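Local coordinates for BH2621 protein (Bacillus halodurans, PDB 2QML) that probably acts as a GNAT-family N-acyltransferase, perhaps transferring fatty acyl groups onto a lysine amine in siderophore biosynthesis, at residues E86-K91 with V144-R149; A96-F101 with E170-I175; I108-G113 with P125-I130. All coordinates share one frame; numbering follows the deposited sequence.

Contact 1 (E86-K91 with V144-R149); sequences ESYWVK and VAEPDR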
loop_
_atom_site.group_PDB
_atom_site.type_symbol
_atom_site.label_atom_id
_atom_site.label_comp_id
_atom_site.label_asym_id
_atom_site.label_seq_id
_atom_site.Cartn_x
_atom_site.Cartn_y
_atom_site.Cartn_z
ATOM N N GLU A 86 2.202 3.507 -2.210
ATOM C CA GLU A 86 3.252 4.357 -1.672
ATOM C C GLU A 86 3.863 3.552 -0.516
ATOM O O GLU A 86 3.251 3.296 0.487
ATOM C CB GLU A 86 2.724 5.713 -1.233
ATOM C CG GLU A 86 2.163 6.525 -2.354
ATOM C CD GLU A 86 1.492 7.821 -1.909
ATOM O OE1 GLU A 86 1.371 8.066 -0.677
ATOM O OE2 GLU A 86 1.074 8.601 -2.812
ATOM N N SER A 87 5.101 3.179 -0.691
ATOM C CA SER A 87 5.942 2.501 0.310
ATOM C C SER A 87 6.877 3.550 0.956
ATOM O O SER A 87 7.622 4.253 0.264
ATOM C CB SER A 87 6.716 1.389 -0.364
ATOM O OG SER A 87 7.638 0.819 0.507
ATOM N N TYR A 88 6.897 3.662 2.293
ATOM C CA TYR A 88 7.675 4.713 2.933
ATOM C C TYR A 88 8.337 4.293 4.240
ATOM O O TYR A 88 7.990 3.269 4.809
ATOM C CB TYR A 88 6.777 5.952 3.149
ATOM C CG TYR A 88 5.602 5.718 4.097
ATOM C CD1 TYR A 88 5.748 5.951 5.444
ATOM C CD2 TYR A 88 4.342 5.304 3.629
ATOM C CE1 TYR A 88 4.685 5.719 6.331
ATOM C CE2 TYR A 88 3.280 5.080 4.532
ATOM C CZ TYR A 88 3.479 5.317 5.855
ATOM O OH TYR A 88 2.454 5.121 6.787
ATOM N N TRP A 89 9.351 5.081 4.632
ATOM C CA TRP A 89 10.015 4.962 5.916
ATOM C C TRP A 89 9.247 5.768 6.935
ATOM O O TRP A 89 8.964 6.967 6.746
ATOM C CB TRP A 89 11.448 5.489 5.869
ATOM C CG TRP A 89 12.348 4.707 4.957
ATOM C CD1 TRP A 89 12.823 5.109 3.724
ATOM C CD2 TRP A 89 12.881 3.388 5.171
ATOM N NE1 TRP A 89 13.635 4.147 3.195
ATOM C CE2 TRP A 89 13.689 3.080 4.056
ATOM C CE3 TRP A 89 12.797 2.458 6.213
ATOM C CZ2 TRP A 89 14.354 1.872 3.942
ATOM C CZ3 TRP A 89 13.469 1.274 6.105
ATOM C CH2 TRP A 89 14.256 0.990 4.977
ATOM N N VAL A 90 8.892 5.111 8.039
ATOM C CA VAL A 90 8.136 5.785 9.091
ATOM C C VAL A 90 8.910 7.002 9.605
ATOM O O VAL A 90 8.305 8.067 9.803
ATOM C CB VAL A 90 7.800 4.849 10.263
ATOM C CG1 VAL A 90 7.313 5.662 11.515
ATOM C CG2 VAL A 90 6.747 3.822 9.847
ATOM N N LYS A 91 10.236 6.873 9.785
ATOM C CA LYS A 91 11.038 7.917 10.403
ATOM C C LYS A 91 10.864 9.279 9.742
ATOM O O LYS A 91 10.901 10.288 10.416
ATOM C CB LYS A 91 12.522 7.511 10.413
ATOM C CG LYS A 91 13.446 8.469 11.194
ATOM C CD LYS A 91 14.906 8.026 11.021
ATOM C CE LYS A 91 15.868 8.967 11.748
ATOM N NZ LYS A 91 17.256 8.465 11.574
ATOM N N VAL A 144 3.665 -0.590 9.249
ATOM C CA VAL A 144 2.468 0.049 9.749
ATOM C C VAL A 144 1.576 0.528 8.606
ATOM O O VAL A 144 1.992 0.736 7.458
ATOM C CB VAL A 144 2.778 1.231 10.708
ATOM C CG1 VAL A 144 3.704 0.788 11.851
ATOM C CG2 VAL A 144 3.320 2.471 9.931
ATOM N N ALA A 145 0.313 0.682 8.953
ATOM C CA ALA A 145 -0.733 1.193 8.063
ATOM C C ALA A 145 -1.664 2.045 8.952
ATOM O O ALA A 145 -1.784 1.805 10.179
ATOM C CB ALA A 145 -1.474 0.082 7.433
ATOM N N GLU A 146 -2.255 3.075 8.338
ATOM C CA GLU A 146 -3.206 3.964 9.023
ATOM C C GLU A 146 -4.426 4.236 8.137
ATOM O O GLU A 146 -4.707 5.396 7.846
ATOM C CB GLU A 146 -2.493 5.247 9.533
ATOM C CG GLU A 146 -1.415 5.851 8.608
ATOM C CD GLU A 146 -1.930 6.065 7.190
ATOM O OE1 GLU A 146 -1.997 5.041 6.467
ATOM O OE2 GLU A 146 -2.297 7.218 6.790
ATOM N N PRO A 147 -5.187 3.165 7.797
ATOM C CA PRO A 147 -6.391 3.345 7.030
ATOM C C PRO A 147 -7.342 4.319 7.742
ATOM O O PRO A 147 -7.361 4.338 8.987
ATOM C CB PRO A 147 -7.018 1.939 7.025
ATOM C CG PRO A 147 -6.398 1.212 8.248
ATOM C CD PRO A 147 -5.001 1.759 8.250
ATOM N N ASP A 148 -8.106 5.100 6.988
ATOM C CA ASP A 148 -9.199 5.854 7.546
ATOM C C ASP A 148 -10.017 4.927 8.447
ATOM O O ASP A 148 -10.349 3.787 8.041
ATOM C CB ASP A 148 -10.052 6.424 6.423
ATOM C CG ASP A 148 -11.079 7.388 6.908
ATOM O OD1 ASP A 148 -12.039 6.994 7.616
ATOM O OD2 ASP A 148 -10.971 8.548 6.540
ATOM N N ARG A 149 -10.395 5.382 9.644
ATOM C CA ARG A 149 -11.120 4.501 10.568
ATOM C C ARG A 149 -12.466 3.990 10.045
ATOM O O ARG A 149 -13.022 2.980 10.542
ATOM C CB ARG A 149 -11.294 5.196 11.918
ATOM C CG ARG A 149 -12.200 6.390 11.878
ATOM C CD ARG A 149 -12.477 6.855 13.292
ATOM N NE ARG A 149 -13.384 7.977 13.259
ATOM C CZ ARG A 149 -14.069 8.404 14.329
ATOM N NH1 ARG A 149 -13.957 7.786 15.480
ATOM N NH2 ARG A 149 -14.898 9.410 14.214
HETATM O O HOH W 1 0.343 3.759 6.148
#
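V90 and V144 meet methyl to methyl: CG2 of V90 sits 3.7 Å from CG2 of V144, and the two side chains cross at about a right angle. V90 places that methyl beside its own backbone N, with CG1 anti to the N. V144 does it differently. Its CG2 is wedged between backbone N and carbonyl carbon (chi1 -54°), which turns it to V90, while CG1 turns off toward Y99. The same V144 CG2 lies 4.2 Å from OH of Y88.

Y88 makes the polar half of the contact. Its ring carries the hydroxyl over toward E146, whose CG is 4.3 Å from the Y88 OH, yet the two polar ends do not bond directly. A water, lying in the ring plane at its edge, bridges them: the Y88 OH donates to it at 2.6 Å, and the water in turn donates to OE1 of E146 at 2.7 Å. The first two torsions of E146 are both bent to the plus side (chi1 39°, chi2 much the same), which curls the chain round and turns the carboxylate to this water. OE1 also hydrogen-bonds to a bound glycerol, and OE2 is held by a salt bridge to K174, so both oxygens of a buried acid are occupied. The Y88 ring is also stacked on H109 of the intervening strand 106-112.

Strands 80-89 and 142-145 are next-but-one neighbours, and these side chains reach over strand 106-112 to join them. The glycerol may mark a pocket here, in the central sheet of a GNAT acyltransferase fold, beside its parallel neighbours 106-112 and 142-145.

Contact 2 (A96-F101 with E170-I175); sequences ANYYPF and ELPDKI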
loop_
_atom_site.group_PDB
_atom_site.type_symbol
_atom_site.label_atom_id
_atom_site.label_comp_id
_atom_site.label_asym_id
_atom_site.label_seq_id
_atom_site.Cartn_x
_atom_site.Cartn_y
_atom_site.Cartn_z
ATOM N N ALA A 96 5.269 8.925 12.253
ATOM C CA ALA A 96 6.302 8.811 13.284
ATOM C C ALA A 96 5.929 9.570 14.562
ATOM O O ALA A 96 6.387 9.247 15.622
ATOM C CB ALA A 96 7.674 9.309 12.774
ATOM N N ASN A 97 5.160 10.627 14.434
ATOM C CA ASN A 97 4.733 11.420 15.588
ATOM C C ASN A 97 3.707 10.759 16.498
ATOM O O ASN A 97 3.443 11.264 17.572
ATOM C CB ASN A 97 4.123 12.722 15.091
ATOM C CG ASN A 97 5.092 13.546 14.305
ATOM O OD1 ASN A 97 6.150 13.901 14.791
ATOM N ND2 ASN A 97 4.766 13.800 13.060
ATOM N N TYR A 98 3.129 9.646 16.081
ATOM C CA TYR A 98 2.010 9.033 16.798
ATOM C C TYR A 98 2.298 7.770 17.590
ATOM O O TYR A 98 1.411 7.292 18.294
ATOM C CB TYR A 98 0.899 8.757 15.774
ATOM C CG TYR A 98 0.311 10.015 15.205
ATOM C CD1 TYR A 98 0.924 10.678 14.161
ATOM C CD2 TYR A 98 -0.844 10.571 15.729
ATOM C CE1 TYR A 98 0.416 11.843 13.651
ATOM C CE2 TYR A 98 -1.365 11.728 15.215
ATOM C CZ TYR A 98 -0.727 12.366 14.184
ATOM O OH TYR A 98 -1.236 13.500 13.640
ATOM N N TYR A 99 3.498 7.204 17.474
ATOM C CA TYR A 99 3.823 6.013 18.209
ATOM C C TYR A 99 5.369 5.943 18.310
ATOM O O TYR A 99 6.058 6.633 17.569
ATOM C CB TYR A 99 3.195 4.765 17.543
ATOM C CG TYR A 99 3.991 4.223 16.389
ATOM C CD1 TYR A 99 3.892 4.787 15.132
ATOM C CD2 TYR A 99 4.819 3.092 16.546
ATOM C CE1 TYR A 99 4.687 4.254 14.031
ATOM C CE2 TYR A 99 5.580 2.590 15.525
ATOM C CZ TYR A 99 5.515 3.166 14.264
ATOM O OH TYR A 99 6.277 2.640 13.207
ATOM N N PRO A 100 5.914 5.156 19.258
ATOM C CA PRO A 100 7.372 5.023 19.465
ATOM C C PRO A 100 7.990 4.104 18.411
ATOM O O PRO A 100 8.324 2.955 18.661
ATOM C CB PRO A 100 7.466 4.461 20.887
ATOM C CG PRO A 100 6.246 3.693 21.067
ATOM C CD PRO A 100 5.167 4.374 20.273
ATOM N N PHE A 101 8.094 4.648 17.209
ATOM C CA PHE A 101 8.607 3.923 16.055
ATOM C C PHE A 101 10.059 3.523 16.260
ATOM O O PHE A 101 10.814 4.180 16.980
ATOM C CB PHE A 101 8.475 4.813 14.804
ATOM C CG PHE A 101 9.418 5.995 14.791
ATOM C CD1 PHE A 101 9.098 7.184 15.417
ATOM C CD2 PHE A 101 10.644 5.892 14.165
ATOM C CE1 PHE A 101 9.982 8.262 15.401
ATOM C CE2 PHE A 101 11.537 6.953 14.161
ATOM C CZ PHE A 101 11.203 8.135 14.774
ATOM N N GLU A 170 -5.270 10.960 15.021
ATOM C CA GLU A 170 -5.845 12.213 14.540
ATOM C C GLU A 170 -4.861 12.870 13.601
ATOM O O GLU A 170 -3.997 13.598 14.038
ATOM C CB GLU A 170 -6.140 13.149 15.711
ATOM C CG GLU A 170 -7.340 12.787 16.455
ATOM C CD GLU A 170 -8.509 13.660 16.043
ATOM O OE1 GLU A 170 -8.677 13.959 14.843
ATOM O OE2 GLU A 170 -9.223 14.076 16.927
ATOM N N LEU A 171 -4.950 12.540 12.322
ATOM C CA LEU A 171 -4.047 13.034 11.298
ATOM C C LEU A 171 -4.693 14.281 10.686
ATOM O O LEU A 171 -5.873 14.528 10.877
ATOM C CB LEU A 171 -3.823 11.946 10.262
ATOM C CG LEU A 171 -3.006 10.733 10.733
ATOM C CD1 LEU A 171 -3.286 9.560 9.797
ATOM C CD2 LEU A 171 -1.529 11.069 10.849
ATOM N N PRO A 172 -3.914 15.092 9.942
ATOM C CA PRO A 172 -4.507 16.298 9.332
ATOM C C PRO A 172 -5.693 15.988 8.401
ATOM O O PRO A 172 -6.658 16.723 8.404
ATOM C CB PRO A 172 -3.326 16.914 8.567
ATOM C CG PRO A 172 -2.117 16.395 9.207
ATOM C CD PRO A 172 -2.464 15.024 9.731
ATOM N N ASP A 173 -5.640 14.855 7.708
ATOM C CA ASP A 173 -6.642 14.508 6.718
ATOM C C ASP A 173 -7.709 13.505 7.085
ATOM O O ASP A 173 -8.665 13.300 6.318
ATOM C CB ASP A 173 -5.926 13.949 5.467
ATOM C CG ASP A 173 -5.060 12.712 5.761
ATOM O OD1 ASP A 173 -4.344 12.630 6.796
ATOM O OD2 ASP A 173 -5.042 11.818 4.892
ATOM N N LYS A 174 -7.574 12.893 8.248
ATOM C CA LYS A 174 -8.505 11.860 8.629
ATOM C C LYS A 174 -8.271 11.440 10.066
ATOM O O LYS A 174 -7.241 11.774 10.647
ATOM C CB LYS A 174 -8.284 10.595 7.772
ATOM C CG LYS A 174 -6.903 10.030 7.829
ATOM C CD LYS A 174 -6.690 8.821 6.912
ATOM C CE LYS A 174 -5.245 8.481 6.755
ATOM N NZ LYS A 174 -4.940 7.340 5.852
ATOM N N ILE A 175 -9.199 10.667 10.587
ATOM C CA ILE A 175 -8.924 9.905 11.783
ATOM C C ILE A 175 -8.589 8.500 11.242
ATOM O O ILE A 175 -9.437 7.815 10.713
ATOM C CB ILE A 175 -10.035 9.863 12.820
ATOM C CG1 ILE A 175 -10.412 11.277 13.288
ATOM C CG2 ILE A 175 -9.583 8.996 14.036
ATOM C CD1 ILE A 175 -11.564 11.324 14.275
#
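The Y98 ring carries this contact. At its edge, near the ring plane, lies the backbone O of E170; CD2 of L171 comes in obliquely. The phenol OH donates to E170 O at 2.8 Å, with a C=O...donor angle of 129° and the donor lifted 38° out of the carbonyl plane, so it reaches the oxygen from above. The ring carbon CE2 of Y98 passes 3.4 Å from the same E170 O, while on the far flank of the hydroxyl CE1 of Y98 touches L171 CD2 at 3.5 Å. The ring end thus meets one methyl and one carbonyl.

Y98 gets there with CG anti to its carbonyl carbon (chi1 -66°), which sends the ring out from its loop toward the hairpin. E170 offers backbone alone: its carboxylate points elsewhere and takes no part. The neighbouring aromatic, Y99, has the amide N of F101 3.6 Å above one face of its ring, where the chain folds through an inverse gamma turn centred on P100; the bond from F101 N to Y99 O that spans this turn is weak.

On the partner side, L171 N bonds to K174 O at 2.9 Å, closing the turn through P172 and D173. The contact therefore docks the long loop between strands 80-89 and 106-112 against the tip of the beta hairpin formed by antiparallel strands 164-170 and 175-182.

Contact 3 (I108-G113 with P125-I130); sequences IHLLIG and PLLLAI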
loop_
_atom_site.group_PDB
_atom_site.type_symbol
_atom_site.label_atom_id
_atom_site.label_comp_id
_atom_site.label_asym_id
_atom_site.label_seq_id
_atom_site.Cartn_x
_atom_site.Cartn_y
_atom_site.Cartn_z
ATOM N N ILE A 108 2.815 1.678 4.520
ATOM C CA ILE A 108 2.230 1.426 3.224
ATOM C C ILE A 108 0.919 2.168 3.026
ATOM O O ILE A 108 0.085 2.266 3.960
ATOM C CB ILE A 108 2.033 -0.089 2.974
ATOM C CG1 ILE A 108 1.721 -0.362 1.472
ATOM C CG2 ILE A 108 1.017 -0.727 3.971
ATOM C CD1 ILE A 108 2.908 -0.048 0.515
ATOM N N HIS A 109 0.790 2.794 1.868
ATOM C CA HIS A 109 -0.468 3.359 1.412
ATOM C C HIS A 109 -0.825 2.617 0.129
ATOM O O HIS A 109 0.084 2.249 -0.637
ATOM C CB HIS A 109 -0.433 4.845 1.124
ATOM C CG HIS A 109 -0.008 5.697 2.277
ATOM N ND1 HIS A 109 -0.783 5.832 3.420
ATOM C CD2 HIS A 109 0.995 6.582 2.393
ATOM C CE1 HIS A 109 -0.203 6.711 4.225
ATOM N NE2 HIS A 109 0.911 7.125 3.660
ATOM N N LEU A 110 -2.110 2.400 -0.137
ATOM C CA LEU A 110 -2.515 1.665 -1.344
ATOM C C LEU A 110 -3.915 1.978 -1.803
ATOM O O LEU A 110 -4.736 2.499 -1.046
ATOM C CB LEU A 110 -2.414 0.153 -1.067
ATOM C CG LEU A 110 -3.371 -0.476 -0.040
ATOM C CD1 LEU A 110 -4.710 -0.915 -0.717
ATOM C CD2 LEU A 110 -2.802 -1.655 0.739
ATOM N N LEU A 111 -4.180 1.675 -3.067
ATOM C CA LEU A 111 -5.510 1.750 -3.660
ATOM C C LEU A 111 -5.568 0.830 -4.868
ATOM O O LEU A 111 -4.525 0.630 -5.539
ATOM C CB LEU A 111 -5.854 3.189 -4.068
ATOM C CG LEU A 111 -5.121 3.855 -5.238
ATOM C CD1 LEU A 111 -5.716 3.558 -6.652
ATOM C CD2 LEU A 111 -5.080 5.364 -5.032
ATOM N N ILE A 112 -6.759 0.304 -5.131
ATOM C CA ILE A 112 -7.121 -0.369 -6.362
ATOM C C ILE A 112 -7.877 0.683 -7.159
ATOM O O ILE A 112 -8.845 1.269 -6.686
ATOM C CB ILE A 112 -7.907 -1.674 -6.163
ATOM C CG1 ILE A 112 -6.978 -2.770 -5.605
ATOM C CG2 ILE A 112 -8.481 -2.142 -7.483
ATOM C CD1 ILE A 112 -7.675 -4.147 -5.317
ATOM N N GLY A 113 -7.424 0.944 -8.378
ATOM C CA GLY A 113 -7.997 1.993 -9.241
ATOM C C GLY A 113 -9.237 1.580 -10.021
ATOM O O GLY A 113 -10.342 2.004 -9.703
ATOM N N PRO A 125 -3.455 -11.142 -2.532
ATOM C CA PRO A 125 -2.149 -11.535 -3.105
ATOM C C PRO A 125 -1.221 -10.341 -3.399
ATOM O O PRO A 125 0.008 -10.448 -3.269
ATOM C CB PRO A 125 -2.542 -12.297 -4.392
ATOM C CG PRO A 125 -3.929 -11.842 -4.722
ATOM C CD PRO A 125 -4.568 -11.634 -3.363
ATOM N N LEU A 126 -1.797 -9.215 -3.802
ATOM C CA LEU A 126 -1.002 -8.022 -4.087
ATOM C C LEU A 126 -0.357 -7.460 -2.830
ATOM O O LEU A 126 0.846 -7.199 -2.800
ATOM C CB LEU A 126 -1.846 -6.955 -4.728
ATOM C CG LEU A 126 -2.250 -7.188 -6.173
ATOM C CD1 LEU A 126 -3.451 -6.281 -6.558
ATOM C CD2 LEU A 126 -1.032 -7.024 -7.125
ATOM N N LEU A 127 -1.162 -7.249 -1.795
ATOM C CA LEU A 127 -0.645 -6.735 -0.544
ATOM C C LEU A 127 0.380 -7.693 0.077
ATOM O O LEU A 127 1.427 -7.224 0.550
ATOM C CB LEU A 127 -1.801 -6.438 0.416
ATOM C CG LEU A 127 -1.363 -5.927 1.775
ATOM C CD1 LEU A 127 -0.628 -4.571 1.740
ATOM C CD2 LEU A 127 -2.633 -5.874 2.769
ATOM N N LEU A 128 0.116 -8.993 0.068
ATOM C CA LEU A 128 1.051 -9.953 0.626
ATOM C C LEU A 128 2.360 -9.891 -0.125
ATOM O O LEU A 128 3.422 -9.940 0.497
ATOM C CB LEU A 128 0.444 -11.344 0.599
ATOM C CG LEU A 128 -0.716 -11.603 1.564
ATOM C CD1 LEU A 128 -1.307 -12.951 1.256
ATOM C CD2 LEU A 128 -0.321 -11.553 2.995
ATOM N N ALA A 129 2.307 -9.753 -1.455
ATOM C CA ALA A 129 3.550 -9.680 -2.255
ATOM C C ALA A 129 4.423 -8.461 -1.931
ATOM O O ALA A 129 5.647 -8.572 -1.713
ATOM C CB ALA A 129 3.232 -9.741 -3.790
ATOM N N ILE A 130 3.821 -7.285 -1.913
ATOM C CA ILE A 130 4.577 -6.068 -1.641
ATOM C C ILE A 130 5.060 -6.053 -0.191
ATOM O O ILE A 130 6.177 -5.585 0.053
ATOM C CB ILE A 130 3.801 -4.817 -2.051
ATOM C CG1 ILE A 130 4.758 -3.609 -2.098
ATOM C CG2 ILE A 130 2.558 -4.576 -1.139
ATOM C CD1 ILE A 130 4.201 -2.296 -2.678
#
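L110 and L127 form the tight spot: CD2 of L110 lies 3.8 Å from CD1 of L127, the side chains crossing at about a right angle. L127 has its CG anti to the backbone N (chi1 179°), which swings the branch off the helix flank and across to the strand. Beside this pair, I108 and I130 reach toward each other tip to tip, their CD1 methyls 4.1 Å apart. F24 of strand 20-26 and W85 of strand 80-89 also touch I130.

The packing slackens toward the end of the strand. I112, partly exposed, gets its CD1 only to 4.9 Å from CD1 of L126, a proximity rather than a true contact. The strand's backbone is also approached from elsewhere: a bound glycerol hydrogen-bonds to the amide N of L110 and to ND1 of H109, whose side chain lies on the face of the sheet away from the helix.

Every link here is apolar, alternate strand residues meeting one flank of the helix. This is the strand-to-helix half of a beta-alpha-beta crossover, strand 106-112, helix 123-135 and strand 142-145, the unit that in GNAT relatives contributes to the acyl-coenzyme A site, and may bind the acyl donor here.

In the fold
Along the chain the segments of contacts 1 and 2 alternate, and contact 3 is nested inside the loops closed by both. In space, the centre of contact 3 lies about 4 Å from the centre of the chain's fold, and contact 1 follows at about 12 Å between centres; contact 2, another 9 Å from contact 1, is peripheral, about 21 Å from contact 3. Strand 106-112 is the thread between 1 and 3: it pairs with strand 80-89 on one side and strand 142-145 on the other. E146 and strand 106-112 border the glycerol, in what may be the substrate pocket; the hairpin of contact 2 is tied to it through the K174–E146 salt bridge.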